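Local coordinates for protein CurF (Lyngbya majuscula, PDB 5DP2) that probably catalyses NADPH-dependent cyclopropane ring formation in curacin A biosynthesis, as an unusual enoyl-acyl carrier protein reductase of a polyketide synthase, at residues V89-G92 / S93-Q97; D297-A300 / L301-E304. All blocks are in the same frame, centred on the assembly; numbering follows the deposited sequence. Where two conformers were deposited one is given.

Contact 1. Residues V89-G92 / S93-Q97; sequences VAVG and SDVSQ
Val91 and Val95 meet at the turn that ends strand 83-91, their side chains crossing at about a right angle. The CG1 methyl of Val91 does the touching: it lies 3.5 Å from Val95 CB, tighter than usual van der Waals contact, and 3.6 Å from Val95 CG1. In both valines CG1 stands opposite the backbone N, at chi1 -178° in Val91 and 171° in Val95, and this turns those two methyls into one another. Beta-branched valine suits both places, since its methyls sit close to the backbone and can bridge a short gap without a flexible chain.

A type I beta turn from Gly92 to Val95 brings them together. Its closing bond runs from Val95 N to Gly92 O over 3.1 Å and is nearly straight at the hydrogen (166°), although the donor stands well above the carbonyl plane. Gly92 is buried, and with no side chain of its own it makes a slim corner where strand gives way to turn; Val95 CG2 comes within 3.9 Å of its oxygen. At the two central positions Ser93 and Asp94 are polar and exposed. Ser93 OG donates to Asp94 OD1 over 2.7 Å, arriving above the carboxylate plane, and so links the side chains of these two residues. A water lies 2.8 Å from Val95 O and, in a weak contact, near Gly92 O.

Farther back, Val89 and Ala90 share Glu40 as their backbone partner on strand 39-48, a classic beta bulge, and backbone bonds tie Gly92 to Glu38 and Asp94 to Ser36. The chemistry suits the start of a surface loop between antiparallel strands: backbone bonds and a small apolar contact hold the turn, while hydroxyl and carboxylate occupy its exposed positions.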
ATOM      1  N   VAL A  89     -20.521  -7.792  11.867  1.00  6.29           N
ATOM      2  CA  VAL A  89     -21.483  -8.864  12.130  1.00  6.79           C
ATOM      3  C   VAL A  89     -21.798  -9.066  13.604  1.00  6.55           C
ATOM      4  O   VAL A  89     -22.823  -9.678  13.912  1.00  8.27           O
ATOM      5  CB  VAL A  89     -21.078 -10.195  11.474  1.00  8.14           C
ATOM      6  CG1 VAL A  89     -21.191 -10.089   9.952  1.00  9.30           C
ATOM      7  CG2 VAL A  89     -19.706 -10.660  11.935  1.00  8.21           C
ATOM      8  N   ALA A  90     -20.955  -8.581  14.503  1.00  6.42           N
ATOM      9  CA  ALA A  90     -21.240  -8.660  15.953  1.00  7.36           C
ATOM     10  C   ALA A  90     -20.468  -7.533  16.602  1.00  7.16           C
ATOM     11  O   ALA A  90     -19.363  -7.199  16.176  1.00  7.57           O
ATOM     12  CB  ALA A  90     -20.845 -10.023  16.525  1.00  8.31           C
ATOM     13  N   VAL A  91     -21.043  -6.967  17.658  1.00  7.60           N
ATOM     14  CA  VAL A  91     -20.437  -5.859  18.345  1.00  7.79           C
ATOM     15  C   VAL A  91     -20.389  -6.157  19.843  1.00  7.71           C
ATOM     16  O   VAL A  91     -21.368  -6.642  20.431  1.00  8.89           O
ATOM     17  CB  VAL A  91     -21.214  -4.558  18.039  1.00  9.22           C
ATOM     18  CG1 VAL A  91     -20.580  -3.370  18.692  1.00 10.19           C
ATOM     19  CG2 VAL A  91     -21.296  -4.316  16.521  1.00 10.52           C
ATOM     20  N   GLY A  92     -19.264  -5.832  20.472  1.00  7.77           N
ATOM     21  CA  GLY A  92     -19.149  -5.970  21.916  1.00  8.38           C
ATOM     22  C   GLY A  92     -20.205  -5.129  22.625  1.00  8.02           C
ATOM     23  O   GLY A  92     -20.659  -4.079  22.139  1.00  8.74           O
ATOM     24  N   SER A  93     -20.579  -5.590  23.812  1.00  8.07           N
ATOM     25  CA  SER A  93     -21.711  -5.041  24.525  1.00  8.72           C
ATOM     26  C   SER A  93     -21.605  -3.563  24.821  1.00  7.64           C
ATOM     27  O   SER A  93     -22.645  -2.893  24.900  1.00  8.57           O
ATOM     28  CB  SER A  93     -21.870  -5.786  25.858  1.00  9.09           C
ATOM     29  OG  SER A  93     -20.760  -5.614  26.705  1.00  9.85           O
ATOM     30  N   ASP A  94     -20.389  -3.068  25.030  1.00  6.99           N
ATOM     31  CA  ASP A  94     -20.189  -1.706  25.497  1.00  7.60           C
ATOM     32  C   ASP A  94     -19.793  -0.749  24.356  1.00  8.46           C
ATOM     33  O   ASP A  94     -19.468   0.410  24.606  1.00 10.51           O
ATOM     34  CB  ASP A  94     -19.159  -1.642  26.638  1.00  8.09           C
ATOM     35  CG  ASP A  94     -19.573  -2.368  27.943  1.00  8.35           C
ATOM     36  OD1 ASP A  94     -20.474  -3.241  27.949  1.00  9.37           O
ATOM     37  OD2 ASP A  94     -18.922  -2.071  28.972  1.00  9.51           O
ATOM     38  N   VAL A  95     -19.841  -1.215  23.105  1.00  8.37           N
ATOM     39  CA  VAL A  95     -19.458  -0.401  21.956  1.00  9.58           C
ATOM     40  C   VAL A  95     -20.671   0.290  21.393  1.00 13.08           C
ATOM     41  O   VAL A  95     -21.686  -0.349  21.111  1.00 18.33           O
ATOM     42  CB  VAL A  95     -18.832  -1.262  20.853  1.00  9.61           C
ATOM     43  CG1 VAL A  95     -18.626  -0.463  19.561  1.00  9.48           C
ATOM     44  CG2 VAL A  95     -17.534  -1.874  21.327  1.00 12.93           C
ATOM     45  N   SER A  96     -20.507   1.595  21.203  1.00 18.31           N
ATOM     46  CA  SER A  96     -21.503   2.483  20.601  1.00 21.52           C
ATOM     47  C   SER A  96     -21.167   2.949  19.174  1.00 22.65           C
ATOM     48  O   SER A  96     -22.068   3.358  18.446  1.00 32.33           O
ATOM     49  CB  SER A  96     -21.684   3.738  21.478  1.00 27.83           C
ATOM     50  OG  SER A  96     -20.427   4.381  21.721  1.00 30.47           O
ATOM     51  N   GLN A  97     -19.887   2.918  18.813  1.00 18.22           N
ATOM     52  CA  GLN A  97     -19.400   3.554  17.575  1.00 18.42           C
ATOM     53  C   GLN A  97     -19.864   2.844  16.296  1.00 13.59           C
ATOM     54  O   GLN A  97     -19.962   3.451  15.240  1.00 16.60           O
ATOM     55  CB  GLN A  97     -17.855   3.648  17.583  1.00 20.20           C
ATOM     56  CG  GLN A  97     -17.269   4.374  16.375  1.00 27.87           C
ATOM     57  CD  GLN A  97     -15.758   4.548  16.430  1.00 33.02           C
ATOM     58  OE1 GLN A  97     -15.120   4.293  17.455  1.00 40.47           O
ATOM     59  NE2 GLN A  97     -15.175   4.991  15.311  1.00 33.08           N
TER
HETATM   60  O   HOH W   1     -23.299  -2.610  20.806  1.00 36.41           O

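Contact 2. Residues D297-A300 / L301-E304; sequences DDLA and LLFE
In Phe303 the ring carbon CG lies beside the backbone N and opposite the carbonyl carbon (chi1 -74°), which carries the ring back along the helix toward Leu299 and sets CD2 3.4 Å from Leu299 O. Leu301 differs: in the conformer described here, one of two, its CG is wedged between N and the carbonyl carbon (chi1 66°), the crowded position, and lies 3.9 Å from Asp298 O.

The backbone pattern is uneven. Phe303 N donates to Leu299 O over 3.3 Å, nearly along the C=O axis, and Glu304 N to Ala300 O over 3.0 Å, in the carbonyl plane; both are regular i to i+4 helix bonds. Leu302 N, by contrast, is 4.3 Å from Asp298 O and turns to Leu299 O in a weak, bent bond. One residue earlier Leu301 N and Asp297 O are 5.0 Å apart. A water bridges them, accepting from Leu301 N at 2.8 Å; its approach to Asp297 O is unusually short and so less certain. A second water donates to Ala300 O at 2.9 Å and appears to reach Glu304 OE2 as well, though that carboxylate has an alternate conformer.

Leu299, Leu302 and Phe303 form the buried, apolar side, while Asp297 and Glu304 are exposed. Ala300 has only a methyl, and a water sits at its carbonyl. Leu301 is the exception, an exposed leucine. Within the fold the buried side of helix 290-305 rests on helix 140-153: Phe303 meets Phe143 edge-to-face, Leu299 packs on Phe144 and Tyr147, and Tyr147 OH is hydrogen-bonded to Asp298 OD2. Leu308, in the loop leading to strand 313-317, touches all three apolar residues and shares a backbone hydrogen bond with Leu302.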
ATOM      1  N   ASP A 297      -9.611  11.565   7.480  1.00  8.37           N
ATOM      2  CA  ASP A 297     -10.335  12.841   7.515  1.00  9.86           C
ATOM      3  C   ASP A 297     -10.097  13.631   6.224  1.00 10.19           C
ATOM      4  O   ASP A 297     -10.993  14.337   5.760  1.00 14.22           O
ATOM      5  CB  ASP A 297      -9.907  13.705   8.702  1.00 12.17           C
ATOM      6  CG  ASP A 297     -10.416  13.221  10.037  1.00 15.51           C
ATOM      7  OD1 ASP A 297     -11.431  12.503  10.084  1.00 16.92           O
ATOM      8  OD2 ASP A 297      -9.776  13.603  11.043  1.00 19.60           O
ATOM      9  N   ASP A 298      -8.901  13.543   5.652  1.00  9.04           N
ATOM     10  CA  ASP A 298      -8.600  14.224   4.382  1.00 10.48           C
ATOM     11  C   ASP A 298      -9.036  13.404   3.164  1.00  9.74           C
ATOM     12  O   ASP A 298      -9.571  13.948   2.193  1.00 16.13           O
ATOM     13  CB  ASP A 298      -7.106  14.550   4.246  1.00 12.39           C
ATOM     14  CG  ASP A 298      -6.623  15.642   5.179  1.00 14.95           C
ATOM     15  OD1 ASP A 298      -7.404  16.193   5.967  1.00 19.05           O
ATOM     16  OD2 ASP A 298      -5.424  15.936   5.094  1.00 17.52           O
ATOM     17  N   LEU A 299      -8.818  12.093   3.185  1.00  7.34           N
ATOM     18  CA  LEU A 299      -9.031  11.290   2.003  1.00  7.23           C
ATOM     19  C   LEU A 299     -10.498  10.910   1.789  1.00  7.23           C
ATOM     20  O   LEU A 299     -10.916  10.724   0.644  1.00  7.91           O
ATOM     21  CB  LEU A 299      -8.178  10.025   2.078  1.00  6.60           C
ATOM     22  CG  LEU A 299      -6.678  10.214   1.834  1.00  7.17           C
ATOM     23  CD1 LEU A 299      -5.885   8.983   2.301  1.00  8.15           C
ATOM     24  CD2 LEU A 299      -6.396  10.464   0.356  1.00  9.05           C
ATOM     25  N   ALA A 300     -11.282  10.709   2.852  1.00  7.45           N
ATOM     26  CA  ALA A 300     -12.629  10.160   2.701  1.00  7.69           C
ATOM     27  C   ALA A 300     -13.457  11.010   1.761  1.00  7.67           C
ATOM     28  O   ALA A 300     -14.190  10.496   0.914  1.00  9.46           O
ATOM     29  CB  ALA A 300     -13.337  10.033   4.053  1.00  8.65           C
ATOM     30  N   LEU A 301     -13.393  12.316   1.915  1.00  9.30           N
ATOM     31  CA  LEU A 301     -14.269  13.153   1.089  0.50 10.27           C
ATOM     32  C   LEU A 301     -13.842  13.130  -0.386  1.00  9.68           C
ATOM     33  O   LEU A 301     -14.674  13.336  -1.258  1.00 10.79           O
ATOM     34  CB  LEU A 301     -14.418  14.578   1.631  0.50 11.98           C
ATOM     35  CG  LEU A 301     -13.152  15.420   1.605  0.50 13.76           C
ATOM     36  CD1 LEU A 301     -13.083  16.239   0.319  0.50 16.49           C
ATOM     37  CD2 LEU A 301     -13.103  16.355   2.822  0.50 15.69           C
ATOM     38  N   LEU A 302     -12.552  12.850  -0.659  1.00  9.31           N
ATOM     39  CA  LEU A 302     -12.082  12.780  -2.036  1.00  8.99           C
ATOM     40  C   LEU A 302     -12.626  11.537  -2.730  1.00  9.00           C
ATOM     41  O   LEU A 302     -12.927  11.583  -3.935  1.00  9.85           O
ATOM     42  CB  LEU A 302     -10.550  12.827  -2.096  1.00  9.33           C
ATOM     43  CG  LEU A 302      -9.905  14.054  -1.472  1.00 10.37           C
ATOM     44  CD1 LEU A 302      -8.404  13.965  -1.594  1.00 11.79           C
ATOM     45  CD2 LEU A 302     -10.403  15.351  -2.093  1.00 12.06           C
ATOM     46  N   PHE A 303     -12.781  10.430  -2.005  1.00  8.35           N
ATOM     47  CA  PHE A 303     -13.425   9.265  -2.567  1.00  8.55           C
ATOM     48  C   PHE A 303     -14.930   9.462  -2.669  1.00  9.60           C
ATOM     49  O   PHE A 303     -15.558   8.951  -3.619  1.00 11.85           O
ATOM     50  CB  PHE A 303     -13.076   8.016  -1.772  1.00  8.10           C
ATOM     51  CG  PHE A 303     -11.679   7.581  -2.053  1.00  7.11           C
ATOM     52  CD1 PHE A 303     -11.368   6.915  -3.245  1.00  6.79           C
ATOM     53  CD2 PHE A 303     -10.653   7.898  -1.195  1.00  7.51           C
ATOM     54  CE1 PHE A 303     -10.068   6.566  -3.559  1.00  7.44           C
ATOM     55  CE2 PHE A 303      -9.343   7.550  -1.502  1.00  7.94           C
ATOM     56  CZ  PHE A 303      -9.060   6.890  -2.676  1.00  7.82           C
ATOM     57  N   GLU A 304     -15.536  10.187  -1.726  1.00 10.28           N
ATOM     58  CA  GLU A 304     -16.964  10.498  -1.779  0.50 11.83           C
ATOM     59  C   GLU A 304     -17.328  11.284  -3.020  1.00 12.84           C
ATOM     60  O   GLU A 304     -18.362  11.044  -3.654  1.00 16.74           O
ATOM     61  CB  GLU A 304     -17.382  11.329  -0.562  0.50 12.88           C
ATOM     62  CG  GLU A 304     -17.566  10.526   0.686  0.50 16.61           C
ATOM     63  CD  GLU A 304     -18.576   9.426   0.475  0.50 18.92           C
ATOM     64  OE1 GLU A 304     -19.685   9.705  -0.028  0.50 22.19           O
ATOM     65  OE2 GLU A 304     -18.258   8.278   0.792  0.50 21.74           O
TER
HETATM   66  O   HOH W   2     -12.997  13.390   4.518  1.00 21.22           O
HETATM   67  O   HOH W   3     -15.892   8.257   1.735  1.00 22.49           O

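In the fold
Contact 1 comes first along the chain, at the end of strand 83-91 and the start of the loop leading to strand 103-107, in the GroES-like part of the protein. Contact 2 lies some 200 residues later, in helix 290-305. Their centres are 25 Å apart and their nearest atoms about 10 Å, so they do not touch. The mixed beta-sheet still relates them: the chain runs from helix 290-305 into strand 313-317, which pairs with 336-340, then 39-48, then 83-91. The side chain of Leu299 is about 13 Å from the bound NADP, whereas contact 1 marks the periphery. Both are local structural contacts, one ending a strand, the other within a helix packed on helix 140-153.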